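PDB 4EZE: haloacid dehalogenase-like hydrolase from Salmonella enterica subsp. enterica serovar Typhi, which probably catalyses the magnesium-dependent hydrolysis of O-phosphoserine to serine and phosphate, the last step of serine biosynthesis. Local coordinates for residues P104-G109 with N264-G269; I100-L105 with L310-D315. One frame throughout, in Å; residues are numbered along the deposited sequence.

Interaction 1 of 2, residues P104-G109 with N264-G269; sequences PLPANG and NIIACG
At the N-terminal end of the two central strands of the parallel sheet of the HAD-like core, where the linker leading into strand 110-113 passes the start of strand 265-269, N264 reaches across to the backbone of A107. Its amide oxygen OD1 accepts the A107 N-H, with 2.9 Å between N264 OD1 and A107 N. The bond is bent, 145° at the hydrogen, and the donor sits above the amide plane instead of on a lone pair. CG of N264 is turned anti to its own carbonyl carbon (chi1 -70°), which swings the amide toward the linker. A107 O is also close to OD1, but both are acceptors and no bond joins them. Further along, G109, which has no side chain, brings its CA to 3.2 Å from N264 O in a nearly straight CH...O contact (160° at the hydrogen). P106 CB lies 3.9 Å from I266 CD1, the proline ring crossing the end of the isoleucine roughly at a right angle; both residues are buried. N264 and I266 also bond through their backbones to I110, so the linker runs directly into the parallel pairing of strands 110-113 and 265-269, neighbours in the Rossmann-like sheet of HAD hydrolases.

Interaction 2 of 2, residues I100-L105 with L310-D315; sequences IKPQPL and LFLIED
L105 points its isobutyl group at the turn formed by 310-315 and makes most of its contacts with backbone. The two methyls divide the work. CD1 rests 3.4 Å from L312 O, while CD2 passes on to the peptide groups that follow, 3.7 Å from I313 C and about as close to the nitrogen of D315. The same methyl also meets D315 CB. The leucine thus packs against a turn whose own shape is held by L310 O, which accepts from both I313 N and E314 N.

Beside it, K101 runs fully extended, every torsion near 180°, and its ammonium group arrives at D315. A salt bridge of 3.0 Å joins K101 NZ to D315 OD1; the nitrogen approaches from above the carboxylate plane, 52° out of it, and the two side chains cross at about a right angle. On the aspartate side, a trans first torsion (chi1 -174°) carries the carboxylate toward the lysine. A weak bond from K101 NZ to D315 O adds to this. The aspartate is therefore approached through both its side chain and its backbone carbonyl.

P102 supplies the third element: its CD touches L312 CD2 at 3.9 Å, ring and branch again crossing nearly perpendicularly.

The turn lies between the four-stranded antiparallel sheet and strand 283-287 of the parallel sheet. L312 also packs on T283 and I285 of strand 283-287 and on F99 of strand 97-100, while F311 reaches Y27, Y69 and I29 on the four-stranded sheet. E314 faces elsewhere, in a salt bridge with K194, and the backbone of K101 bonds to I25 of strand 23-29.

In the fold
Interactions 1 and 2 draw on one linker, which leaves strand 97-100 of the four-stranded antiparallel sheet and enters strand 110-113 of the parallel sheet; they share P104 and L105, and their centres lie about 9 Å apart. Along the chain the linker comes first, then strand 265-269, then the segment 310-315 near the C-terminus. The contacts also touch each other: P106 CD lies 3.2 Å from L312 O, and I266 CD1 lies 3.5 Å from I313 CG2. The linker and the C-terminal segment thus pack together where the N-terminal antiparallel sheet meets the HAD-like core that carries the sodium site of D114, D116 and D270.

Interaction 1 of 2, residues P104-G109 with N264-G269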
ATOM      1  N   PRO A 104      -9.250  12.348 -13.661  1.00 55.27           N
ATOM      2  CA  PRO A 104     -10.447  11.577 -13.422  1.00 48.42           C
ATOM      3  C   PRO A 104     -10.246  10.529 -12.303  1.00 79.73           C
ATOM      4  O   PRO A 104      -9.111  10.235 -11.919  1.00 46.62           O
ATOM      5  CB  PRO A 104     -10.662  10.882 -14.768  1.00 55.33           C
ATOM      6  CG  PRO A 104      -9.287  10.765 -15.365  1.00 57.85           C
ATOM      7  CD  PRO A 104      -8.369  11.722 -14.659  1.00 44.57           C
ATOM      8  N   LEU A 105     -11.343   9.973 -11.796  1.00 42.98           N
ATOM      9  CA  LEU A 105     -11.288   8.903 -10.818  1.00 64.39           C
ATOM     10  C   LEU A 105     -10.854   7.630 -11.523  1.00 57.73           C
ATOM     11  O   LEU A 105     -11.266   7.379 -12.639  1.00 62.68           O
ATOM     12  CB  LEU A 105     -12.661   8.701 -10.182  1.00 54.73           C
ATOM     13  CG  LEU A 105     -12.670   7.879  -8.896  1.00 57.97           C
ATOM     14  CD1 LEU A 105     -12.062   8.667  -7.742  1.00 44.25           C
ATOM     15  CD2 LEU A 105     -14.080   7.441  -8.545  1.00 45.64           C
ATOM     16  N   PRO A 106     -10.017   6.817 -10.865  1.00 59.24           N
ATOM     17  CA  PRO A 106      -9.612   5.560 -11.456  1.00 48.32           C
ATOM     18  C   PRO A 106     -10.814   4.659 -11.608  1.00 41.95           C
ATOM     19  O   PRO A 106     -11.749   4.722 -10.793  1.00 45.79           O
ATOM     20  CB  PRO A 106      -8.657   4.971 -10.407  1.00 63.72           C
ATOM     21  CG  PRO A 106      -8.201   6.145  -9.623  1.00 55.56           C
ATOM     22  CD  PRO A 106      -9.416   7.012  -9.542  1.00 62.45           C
ATOM     23  N   ALA A 107     -10.812   3.818 -12.637  1.00 51.75           N
ATOM     24  CA  ALA A 107     -11.966   2.957 -12.868  1.00 46.96           C
ATOM     25  C   ALA A 107     -11.615   1.766 -13.756  1.00 46.25           C
ATOM     26  O   ALA A 107     -10.796   1.896 -14.670  1.00 46.92           O
ATOM     27  CB  ALA A 107     -13.109   3.776 -13.463  1.00 50.95           C
ATOM     28  N   ASN A 108     -12.221   0.611 -13.452  1.00 47.78           N
ATOM     29  CA  ASN A 108     -11.953  -0.663 -14.150  1.00 48.55           C
ATOM     30  C   ASN A 108     -10.476  -0.880 -14.358  1.00 44.85           C
ATOM     31  O   ASN A 108     -10.033  -1.194 -15.462  1.00 57.59           O
ATOM     32  CB  ASN A 108     -12.682  -0.722 -15.496  1.00 50.86           C
ATOM     33  CG  ASN A 108     -14.161  -0.424 -15.361  1.00 61.75           C
ATOM     34  OD1 ASN A 108     -14.644   0.613 -15.828  1.00 78.70           O
ATOM     35  ND2 ASN A 108     -14.883  -1.310 -14.690  1.00 45.95           N
ATOM     36  N   GLY A 109      -9.706  -0.699 -13.288  1.00 49.05           N
ATOM     37  CA  GLY A 109      -8.258  -0.742 -13.396  1.00 55.17           C
ATOM     38  C   GLY A 109      -7.625  -1.849 -12.591  1.00 61.72           C
ATOM     39  O   GLY A 109      -8.203  -2.932 -12.412  1.00 55.60           O
ATOM     40  N   ASN A 264      -5.583   4.576 -14.363  1.00 50.14           N
ATOM     41  CA  ASN A 264      -6.544   3.662 -13.734  1.00 47.47           C
ATOM     42  C   ASN A 264      -5.822   2.641 -12.876  1.00 46.84           C
ATOM     43  O   ASN A 264      -6.408   1.637 -12.422  1.00 51.60           O
ATOM     44  CB  ASN A 264      -7.394   2.974 -14.790  1.00 52.95           C
ATOM     45  CG  ASN A 264      -8.348   3.924 -15.457  1.00 62.64           C
ATOM     46  OD1 ASN A 264      -9.096   4.627 -14.792  1.00 50.56           O
ATOM     47  ND2 ASN A 264      -8.320   3.959 -16.774  1.00 58.74           N
ATOM     48  N   ILE A 265      -4.527   2.883 -12.699  1.00 48.47           N
ATOM     49  CA  ILE A 265      -3.695   2.031 -11.847  1.00 51.56           C
ATOM     50  C   ILE A 265      -3.557   2.625 -10.446  1.00 37.74           C
ATOM     51  O   ILE A 265      -3.009   3.716 -10.268  1.00 48.76           O
ATOM     52  CB  ILE A 265      -2.302   1.880 -12.442  1.00 43.88           C
ATOM     53  CG1 ILE A 265      -2.384   1.220 -13.812  1.00 42.15           C
ATOM     54  CG2 ILE A 265      -1.391   1.055 -11.533  1.00 43.98           C
ATOM     55  CD1 ILE A 265      -1.031   1.095 -14.476  1.00 49.74           C
ATOM     56  N   ILE A 266      -4.068   1.905  -9.461  1.00 51.38           N
ATOM     57  CA  ILE A 266      -3.811   2.215  -8.057  1.00 37.01           C
ATOM     58  C   ILE A 266      -2.765   1.212  -7.487  1.00 47.92           C
ATOM     59  O   ILE A 266      -2.909  -0.007  -7.644  1.00 47.42           O
ATOM     60  CB  ILE A 266      -5.116   2.123  -7.263  1.00 51.72           C
ATOM     61  CG1 ILE A 266      -6.125   3.174  -7.732  1.00 40.98           C
ATOM     62  CG2 ILE A 266      -4.867   2.234  -5.772  1.00 35.92           C
ATOM     63  CD1 ILE A 266      -7.532   2.831  -7.293  1.00 47.98           C
ATOM     64  N   ALA A 267      -1.715   1.734  -6.844  1.00 40.34           N
ATOM     65  CA  ALA A 267      -0.684   0.935  -6.157  1.00 43.44           C
ATOM     66  C   ALA A 267      -0.527   1.437  -4.724  1.00 50.24           C
ATOM     67  O   ALA A 267      -0.577   2.639  -4.488  1.00 44.41           O
ATOM     68  CB  ALA A 267       0.643   1.048  -6.881  1.00 37.44           C
ATOM     69  N   CYS A 268      -0.347   0.522  -3.776  1.00 50.86           N
ATOM     70  CA  CYS A 268      -0.240   0.865  -2.347  1.00 38.80           C
ATOM     71  C   CYS A 268       1.047   0.266  -1.792  1.00 59.25           C
ATOM     72  O   CYS A 268       1.374  -0.873  -2.095  1.00 38.34           O
ATOM     73  CB  CYS A 268      -1.372   0.217  -1.555  1.00 52.96           C
ATOM     74  SG  CYS A 268      -3.037   0.541  -2.162  1.00 45.76           S
ATOM     75  N   GLY A 269       1.769   1.010  -0.963  1.00 41.69           N
ATOM     76  CA  GLY A 269       3.018   0.504  -0.388  1.00 39.14           C
ATOM     77  C   GLY A 269       3.428   1.350   0.800  1.00 46.27           C
ATOM     78  O   GLY A 269       2.872   2.428   1.019  1.00 38.28           O
TER

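Interaction 2 of 2, residues I100-L105 with L310-D315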
ATOM      1  N   ILE A 100      -7.712  13.831  -1.568  1.00 45.99           N
ATOM      2  CA  ILE A 100      -8.089  14.731  -2.630  1.00 44.95           C
ATOM      3  C   ILE A 100      -8.546  13.856  -3.775  1.00 46.05           C
ATOM      4  O   ILE A 100      -7.765  13.116  -4.353  1.00 53.92           O
ATOM      5  CB  ILE A 100      -6.925  15.613  -3.066  1.00 56.23           C
ATOM      6  CG1 ILE A 100      -6.624  16.645  -1.975  1.00 47.48           C
ATOM      7  CG2 ILE A 100      -7.264  16.325  -4.367  1.00 52.26           C
ATOM      8  CD1 ILE A 100      -5.252  17.263  -2.144  1.00 45.33           C
ATOM      9  N   LYS A 101      -9.834  13.916  -4.076  1.00 54.02           N
ATOM     10  CA  LYS A 101     -10.394  13.063  -5.113  1.00 48.03           C
ATOM     11  C   LYS A 101      -9.651  13.222  -6.438  1.00 44.67           C
ATOM     12  O   LYS A 101      -9.528  14.313  -6.975  1.00 51.34           O
ATOM     13  CB  LYS A 101     -11.873  13.349  -5.282  1.00 48.58           C
ATOM     14  CG  LYS A 101     -12.558  12.496  -6.334  1.00 48.74           C
ATOM     15  CD  LYS A 101     -14.059  12.759  -6.312  1.00 45.29           C
ATOM     16  CE  LYS A 101     -14.792  12.046  -7.434  1.00 53.97           C
ATOM     17  NZ  LYS A 101     -16.262  12.074  -7.188  1.00 62.03           N
ATOM     18  N   PRO A 102      -9.122  12.115  -6.960  1.00 53.83           N
ATOM     19  CA  PRO A 102      -8.453  12.201  -8.236  1.00 51.69           C
ATOM     20  C   PRO A 102      -9.444  12.526  -9.371  1.00 55.23           C
ATOM     21  O   PRO A 102     -10.611  12.179  -9.285  1.00 51.07           O
ATOM     22  CB  PRO A 102      -7.869  10.792  -8.414  1.00 55.87           C
ATOM     23  CG  PRO A 102      -7.912  10.155  -7.066  1.00 53.32           C
ATOM     24  CD  PRO A 102      -9.101  10.756  -6.398  1.00 42.43           C
ATOM     25  N   GLN A 103      -8.971  13.196 -10.413  1.00 52.63           N
ATOM     26  CA  GLN A 103      -9.781  13.479 -11.592  1.00 57.28           C
ATOM     27  C   GLN A 103      -8.907  13.318 -12.824  1.00 52.65           C
ATOM     28  O   GLN A 103      -7.922  14.011 -12.999  1.00 60.96           O
ATOM     29  CB  GLN A 103     -10.410  14.874 -11.518  1.00 56.78           C
ATOM     30  CG  GLN A 103     -11.821  14.867 -10.947  1.00115.04           C
ATOM     31  CD  GLN A 103     -12.094  16.045 -10.023  1.00178.97           C
ATOM     32  OE1 GLN A 103     -11.473  17.103 -10.151  1.00155.92           O
ATOM     33  NE2 GLN A 103     -13.025  15.863  -9.079  1.00 86.02           N
ATOM     34  N   PRO A 104      -9.250  12.348 -13.661  1.00 55.27           N
ATOM     35  CA  PRO A 104     -10.447  11.577 -13.422  1.00 48.42           C
ATOM     36  C   PRO A 104     -10.246  10.529 -12.303  1.00 79.73           C
ATOM     37  O   PRO A 104      -9.111  10.235 -11.919  1.00 46.62           O
ATOM     38  CB  PRO A 104     -10.662  10.882 -14.768  1.00 55.33           C
ATOM     39  CG  PRO A 104      -9.287  10.765 -15.365  1.00 57.85           C
ATOM     40  CD  PRO A 104      -8.369  11.722 -14.659  1.00 44.57           C
ATOM     41  N   LEU A 105     -11.343   9.973 -11.796  1.00 42.98           N
ATOM     42  CA  LEU A 105     -11.288   8.903 -10.818  1.00 64.39           C
ATOM     43  C   LEU A 105     -10.854   7.630 -11.523  1.00 57.73           C
ATOM     44  O   LEU A 105     -11.266   7.379 -12.639  1.00 62.68           O
ATOM     45  CB  LEU A 105     -12.661   8.701 -10.182  1.00 54.73           C
ATOM     46  CG  LEU A 105     -12.670   7.879  -8.896  1.00 57.97           C
ATOM     47  CD1 LEU A 105     -12.062   8.667  -7.742  1.00 44.25           C
ATOM     48  CD2 LEU A 105     -14.080   7.441  -8.545  1.00 45.64           C
ATOM     49  N   LEU A 310     -12.109   3.059  -0.617  1.00 40.83           N
ATOM     50  CA  LEU A 310     -13.383   3.431  -1.230  1.00 35.65           C
ATOM     51  C   LEU A 310     -13.339   4.810  -1.891  1.00 59.27           C
ATOM     52  O   LEU A 310     -13.820   4.975  -3.017  1.00 53.26           O
ATOM     53  CB  LEU A 310     -14.508   3.410  -0.208  1.00 41.94           C
ATOM     54  CG  LEU A 310     -15.864   3.481  -0.915  1.00 55.35           C
ATOM     55  CD1 LEU A 310     -16.073   2.206  -1.703  1.00 46.36           C
ATOM     56  CD2 LEU A 310     -16.974   3.675   0.089  1.00 35.61           C
ATOM     57  N   PHE A 311     -12.783   5.801  -1.187  1.00 47.40           N
ATOM     58  CA  PHE A 311     -12.785   7.194  -1.683  1.00 46.73           C
ATOM     59  C   PHE A 311     -12.065   7.394  -2.999  1.00 46.38           C
ATOM     60  O   PHE A 311     -12.187   8.429  -3.639  1.00 49.67           O
ATOM     61  CB  PHE A 311     -12.270   8.165  -0.617  1.00 37.33           C
ATOM     62  CG  PHE A 311     -13.149   8.200   0.583  1.00 41.30           C
ATOM     63  CD1 PHE A 311     -12.851   7.411   1.688  1.00 46.14           C
ATOM     64  CD2 PHE A 311     -14.333   8.928   0.564  1.00 36.05           C
ATOM     65  CE1 PHE A 311     -13.685   7.392   2.791  1.00 32.13           C
ATOM     66  CE2 PHE A 311     -15.177   8.924   1.666  1.00 42.18           C
ATOM     67  CZ  PHE A 311     -14.858   8.156   2.781  1.00 45.73           C
ATOM     68  N   LEU A 312     -11.312   6.394  -3.414  1.00 43.21           N
ATOM     69  CA  LEU A 312     -10.568   6.555  -4.623  1.00 43.85           C
ATOM     70  C   LEU A 312     -11.164   5.699  -5.743  1.00 45.87           C
ATOM     71  O   LEU A 312     -10.628   5.676  -6.839  1.00 48.44           O
ATOM     72  CB  LEU A 312      -9.110   6.168  -4.399  1.00 44.53           C
ATOM     73  CG  LEU A 312      -8.370   6.864  -3.255  1.00 46.78           C
ATOM     74  CD1 LEU A 312      -7.123   6.055  -2.957  1.00 46.38           C
ATOM     75  CD2 LEU A 312      -7.982   8.285  -3.574  1.00 41.49           C
ATOM     76  N   ILE A 313     -12.254   4.989  -5.478  1.00 54.82           N
ATOM     77  CA  ILE A 313     -12.824   4.156  -6.536  1.00 57.53           C
ATOM     78  C   ILE A 313     -14.334   4.274  -6.688  1.00 57.85           C
ATOM     79  O   ILE A 313     -14.878   3.861  -7.711  1.00 47.03           O
ATOM     80  CB  ILE A 313     -12.430   2.677  -6.384  1.00 53.61           C
ATOM     81  CG1 ILE A 313     -13.071   2.078  -5.139  1.00 47.66           C
ATOM     82  CG2 ILE A 313     -10.913   2.542  -6.325  1.00 46.34           C
ATOM     83  CD1 ILE A 313     -12.841   0.586  -5.052  1.00 39.09           C
ATOM     84  N   GLU A 314     -14.996   4.835  -5.681  1.00 43.58           N
ATOM     85  CA  GLU A 314     -16.452   5.068  -5.715  1.00 42.33           C
ATOM     86  C   GLU A 314     -16.728   6.550  -6.001  1.00 55.67           C
ATOM     87  O   GLU A 314     -16.263   7.418  -5.274  1.00 52.93           O
ATOM     88  CB  GLU A 314     -17.103   4.665  -4.386  1.00 46.77           C
ATOM     89  CG  GLU A 314     -18.600   4.961  -4.303  1.00 41.17           C
ATOM     90  CD  GLU A 314     -19.335   4.559  -5.588  1.00 65.40           C
ATOM     91  OE1 GLU A 314     -19.386   3.355  -5.910  1.00 50.73           O
ATOM     92  OE2 GLU A 314     -19.867   5.441  -6.288  1.00 66.66           O
ATOM     93  N   ASP A 315     -17.463   6.835  -7.069  1.00 59.47           N
ATOM     94  CA  ASP A 315     -17.669   8.209  -7.513  1.00 53.87           C
ATOM     95  C   ASP A 315     -18.815   8.841  -6.735  1.00 59.15           C
ATOM     96  O   ASP A 315     -18.872  10.058  -6.555  1.00 64.95           O
ATOM     97  CB  ASP A 315     -17.977   8.217  -9.008  1.00 62.46           C
ATOM     98  CG  ASP A 315     -18.062   9.609  -9.582  1.00 75.14           C
ATOM     99  OD1 ASP A 315     -17.062  10.363  -9.510  1.00 60.99           O
ATOM    100  OD2 ASP A 315     -19.130   9.943 -10.136  1.00106.19           O
TER
HETATM  101  O   HOH W   1     -17.558  12.637  -5.188  1.00 51.28           O